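PDB 6M6T: 4-alpha-glucanotransferase from Streptococcus agalactiae, which is an amylomaltase, or disproportionating enzyme, a 4-alpha-glucanotransferase built around a parallel TIM-type barrel, modelled here with bound glycan. Local coordinates for residues I72-L77 with D86-I91. Numbering follows the deposited sequence.
Sequences IDFDLL and DDYQNI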
ATOM      1  N   ILE A  72     -10.853   6.055  -8.596  1.00 50.94           N
ATOM      2  CA  ILE A  72     -11.420   7.278  -9.156  1.00 55.50           C
ATOM      3  C   ILE A  72     -12.908   7.357  -8.825  1.00 57.43           C
ATOM      4  O   ILE A  72     -13.637   6.350  -8.871  1.00 54.53           O
ATOM      5  CB  ILE A  72     -11.164   7.342 -10.669  1.00 52.58           C
ATOM      6  CG1 ILE A  72      -9.807   7.998 -10.911  1.00 46.52           C
ATOM      7  CG2 ILE A  72     -12.267   8.110 -11.383  1.00 43.96           C
ATOM      8  CD1 ILE A  72      -9.406   7.983 -12.340  1.00 45.77           C
ATOM      9  N   ASP A  73     -13.362   8.550  -8.447  1.00 47.43           N
ATOM     10  CA  ASP A  73     -14.730   8.724  -7.988  1.00 57.49           C
ATOM     11  C   ASP A  73     -15.605   9.186  -9.138  1.00 56.35           C
ATOM     12  O   ASP A  73     -15.304  10.193  -9.790  1.00 53.69           O
ATOM     13  CB  ASP A  73     -14.822   9.725  -6.836  1.00 63.37           C
ATOM     14  CG  ASP A  73     -16.233   9.832  -6.278  1.00 60.13           C
ATOM     15  OD1 ASP A  73     -16.812   8.786  -5.885  1.00 60.06           O
ATOM     16  OD2 ASP A  73     -16.755  10.966  -6.242  1.00 65.37           O
ATOM     17  N   PHE A  74     -16.695   8.457  -9.366  1.00 51.06           N
ATOM     18  CA  PHE A  74     -17.626   8.863 -10.402  1.00 60.09           C
ATOM     19  C   PHE A  74     -18.345  10.164 -10.046  1.00 64.18           C
ATOM     20  O   PHE A  74     -18.649  10.957 -10.943  1.00 59.07           O
ATOM     21  CB  PHE A  74     -18.625   7.739 -10.660  1.00 67.44           C
ATOM     22  CG  PHE A  74     -18.021   6.545 -11.330  1.00 64.72           C
ATOM     23  CD1 PHE A  74     -16.792   6.644 -11.970  1.00 61.19           C
ATOM     24  CD2 PHE A  74     -18.675   5.328 -11.324  1.00 66.27           C
ATOM     25  CE1 PHE A  74     -16.231   5.553 -12.592  1.00 54.47           C
ATOM     26  CE2 PHE A  74     -18.113   4.227 -11.943  1.00 69.84           C
ATOM     27  CZ  PHE A  74     -16.889   4.342 -12.581  1.00 60.86           C
ATOM     28  N   ASP A  75     -18.613  10.410  -8.758  1.00 62.48           N
ATOM     29  CA  ASP A  75     -19.355  11.611  -8.375  1.00 58.53           C
ATOM     30  C   ASP A  75     -18.531  12.867  -8.624  1.00 55.80           C
ATOM     31  O   ASP A  75     -19.026  13.849  -9.191  1.00 61.52           O
ATOM     32  CB  ASP A  75     -19.784  11.527  -6.908  1.00 63.57           C
ATOM     33  CG  ASP A  75     -20.884  10.496  -6.667  1.00 70.25           C
ATOM     34  OD1 ASP A  75     -21.808  10.392  -7.512  1.00 67.26           O
ATOM     35  OD2 ASP A  75     -20.820   9.790  -5.630  1.00 66.73           O
ATOM     36  N   LEU A  76     -17.273  12.863  -8.181  1.00 56.64           N
ATOM     37  CA  LEU A  76     -16.388  13.984  -8.469  1.00 56.20           C
ATOM     38  C   LEU A  76     -16.290  14.238  -9.965  1.00 57.21           C
ATOM     39  O   LEU A  76     -16.144  15.391 -10.400  1.00 46.95           O
ATOM     40  CB  LEU A  76     -15.010  13.709  -7.877  1.00 52.54           C
ATOM     41  CG  LEU A  76     -14.788  14.195  -6.444  1.00 54.16           C
ATOM     42  CD1 LEU A  76     -13.360  13.884  -6.015  1.00 56.86           C
ATOM     43  CD2 LEU A  76     -15.079  15.684  -6.333  1.00 38.65           C
ATOM     44  N   LEU A  77     -16.388  13.165 -10.759  1.00 61.18           N
ATOM     45  CA  LEU A  77     -16.311  13.240 -12.213  1.00 63.96           C
ATOM     46  C   LEU A  77     -17.588  13.795 -12.824  1.00 65.64           C
ATOM     47  O   LEU A  77     -17.536  14.482 -13.855  1.00 66.75           O
ATOM     48  CB  LEU A  77     -16.031  11.853 -12.797  1.00 56.63           C
ATOM     49  CG  LEU A  77     -14.597  11.390 -12.973  1.00 49.80           C
ATOM     50  CD1 LEU A  77     -14.591  10.286 -14.009  1.00 47.39           C
ATOM     51  CD2 LEU A  77     -13.700  12.553 -13.372  1.00 48.68           C
ATOM     52  N   ASP A  86     -26.900   9.300 -14.647  1.00 83.03           N
ATOM     53  CA  ASP A  86     -27.637   8.206 -15.304  1.00 82.16           C
ATOM     54  C   ASP A  86     -26.676   7.222 -16.059  1.00 88.15           C
ATOM     55  O   ASP A  86     -27.088   6.321 -16.818  1.00 84.92           O
ATOM     56  CB  ASP A  86     -28.705   8.777 -16.248  1.00 90.58           C
ATOM     57  CG  ASP A  86     -30.125   8.761 -15.632  1.00 98.60           C
ATOM     58  OD1 ASP A  86     -30.393   7.941 -14.724  1.00 98.75           O
ATOM     59  OD2 ASP A  86     -30.992   9.558 -16.064  1.00 92.89           O
ATOM     60  N   ASP A  87     -25.379   7.430 -15.810  1.00 92.53           N
ATOM     61  CA  ASP A  87     -24.303   6.583 -16.301  1.00 83.02           C
ATOM     62  C   ASP A  87     -23.821   5.571 -15.266  1.00 81.66           C
ATOM     63  O   ASP A  87     -23.274   4.529 -15.646  1.00 81.97           O
ATOM     64  CB  ASP A  87     -23.123   7.457 -16.741  1.00 74.72           C
ATOM     65  CG  ASP A  87     -23.467   8.356 -17.930  1.00 83.25           C
ATOM     66  OD1 ASP A  87     -24.519   8.125 -18.575  1.00 85.80           O
ATOM     67  OD2 ASP A  87     -22.692   9.297 -18.214  1.00 79.80           O
ATOM     68  N   TYR A  88     -23.998   5.847 -13.976  1.00 79.11           N
ATOM     69  CA  TYR A  88     -23.613   4.876 -12.960  1.00 80.30           C
ATOM     70  C   TYR A  88     -24.621   4.714 -11.835  1.00 82.54           C
ATOM     71  O   TYR A  88     -24.392   3.871 -10.962  1.00 80.29           O
ATOM     72  CB  TYR A  88     -22.252   5.229 -12.354  1.00 79.45           C
ATOM     73  CG  TYR A  88     -22.155   6.628 -11.793  1.00 79.45           C
ATOM     74  CD1 TYR A  88     -22.105   7.733 -12.637  1.00 77.06           C
ATOM     75  CD2 TYR A  88     -22.094   6.844 -10.421  1.00 70.39           C
ATOM     76  CE1 TYR A  88     -22.008   9.003 -12.131  1.00 72.05           C
ATOM     77  CE2 TYR A  88     -21.994   8.108  -9.909  1.00 66.51           C
ATOM     78  CZ  TYR A  88     -21.956   9.183 -10.765  1.00 70.66           C
ATOM     79  OH  TYR A  88     -21.857  10.448 -10.243  1.00 79.33           O
ATOM     80  N   GLN A  89     -25.721   5.471 -11.820  1.00 82.74           N
ATOM     81  CA  GLN A  89     -26.805   5.184 -10.893  1.00 83.09           C
ATOM     82  C   GLN A  89     -27.332   3.786 -11.156  1.00 84.61           C
ATOM     83  O   GLN A  89     -27.726   3.468 -12.282  1.00 88.21           O
ATOM     84  CB  GLN A  89     -27.945   6.182 -11.047  1.00 86.13           C
ATOM     85  CG  GLN A  89     -28.742   6.433  -9.782  1.00 89.98           C
ATOM     86  CD  GLN A  89     -28.187   7.596  -8.993  1.00100.84           C
ATOM     87  OE1 GLN A  89     -27.994   8.682  -9.548  1.00 99.80           O
ATOM     88  NE2 GLN A  89     -27.962   7.395  -7.688  1.00101.82           N
ATOM     89  N   ASN A  90     -27.320   2.956 -10.112  1.00 84.41           N
ATOM     90  CA  ASN A  90     -27.823   1.582 -10.184  1.00 90.44           C
ATOM     91  C   ASN A  90     -27.081   0.774 -11.260  1.00 81.37           C
ATOM     92  O   ASN A  90     -27.670   0.258 -12.211  1.00 86.19           O
ATOM     93  CB  ASN A  90     -29.345   1.566 -10.416  1.00 94.38           C
ATOM     94  CG  ASN A  90     -30.144   1.556  -9.110  1.00 89.57           C
ATOM     95  OD1 ASN A  90     -29.712   2.111  -8.091  1.00 90.95           O
ATOM     96  ND2 ASN A  90     -31.323   0.935  -9.144  1.00 85.53           N
ATOM     97  N   ILE A  91     -25.762   0.691 -11.096  1.00 76.83           N
ATOM     98  CA  ILE A  91     -24.892  -0.141 -11.925  1.00 79.17           C
ATOM     99  C   ILE A  91     -24.159  -1.089 -10.973  1.00 78.79           C
ATOM    100  O   ILE A  91     -22.974  -1.396 -11.164  1.00 75.89           O
ATOM    101  CB  ILE A  91     -23.948   0.713 -12.805  1.00 81.01           C
ATOM    102  CG1 ILE A  91     -24.757   1.695 -13.669  1.00 82.18           C
ATOM    103  CG2 ILE A  91     -23.138  -0.152 -13.762  1.00 75.15           C
ATOM    104  CD1 ILE A  91     -25.051   1.217 -15.115  1.00 77.55           C
TER
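F74 and D75, in the first turn of the short helix 74-78, meet a single residue of the following loop, Y88, whose ring lies against F74 while its hydroxyl reaches D75. The motif is an N-capped helix start packed against a tyrosine of the loop that follows the helix, in a TIM-barrel enzyme; the centre of the contact lies about 25 Å from the centre of the chain, toward the outside of the enzyme. Ahead of the turn, D73 is the N-cap: with CG anti to the backbone N (chi1 -176°), its carboxylate swings back over the helix start, and OD2 accepts from L76 N at 2.8 Å, with the N-H arriving from above the carboxylate plane. The other oxygen, OD1, bonds to T24 OG1, so both ends of this buried group have a partner.

F74 comes next and makes the apolar half of the contact. Its CB sits over the middle of one face of the Y88 ring, 3.5 Å from the ring centroid, a CH-pi contact almost along the ring normal. From there the phenyl ring turns its edge toward the same tyrosine ring, an edge-to-face pair with centroids 5.3 Å apart and planes at 63°. Elsewhere the F74 side chain packs on R109 and V112 of helix 105-122, and on L20.

D75, partly exposed, supplies the polar half. Its OD1 comes to the edge of the tyrosine ring, close to the ring plane. T78 OG1, from the last residue of helix 74-78, also hydrogen-bonds Y88 OH, which donates to D75 OD1 at 2.7 Å, meeting that oxygen on its anti side, 28° out of the carboxylate plane.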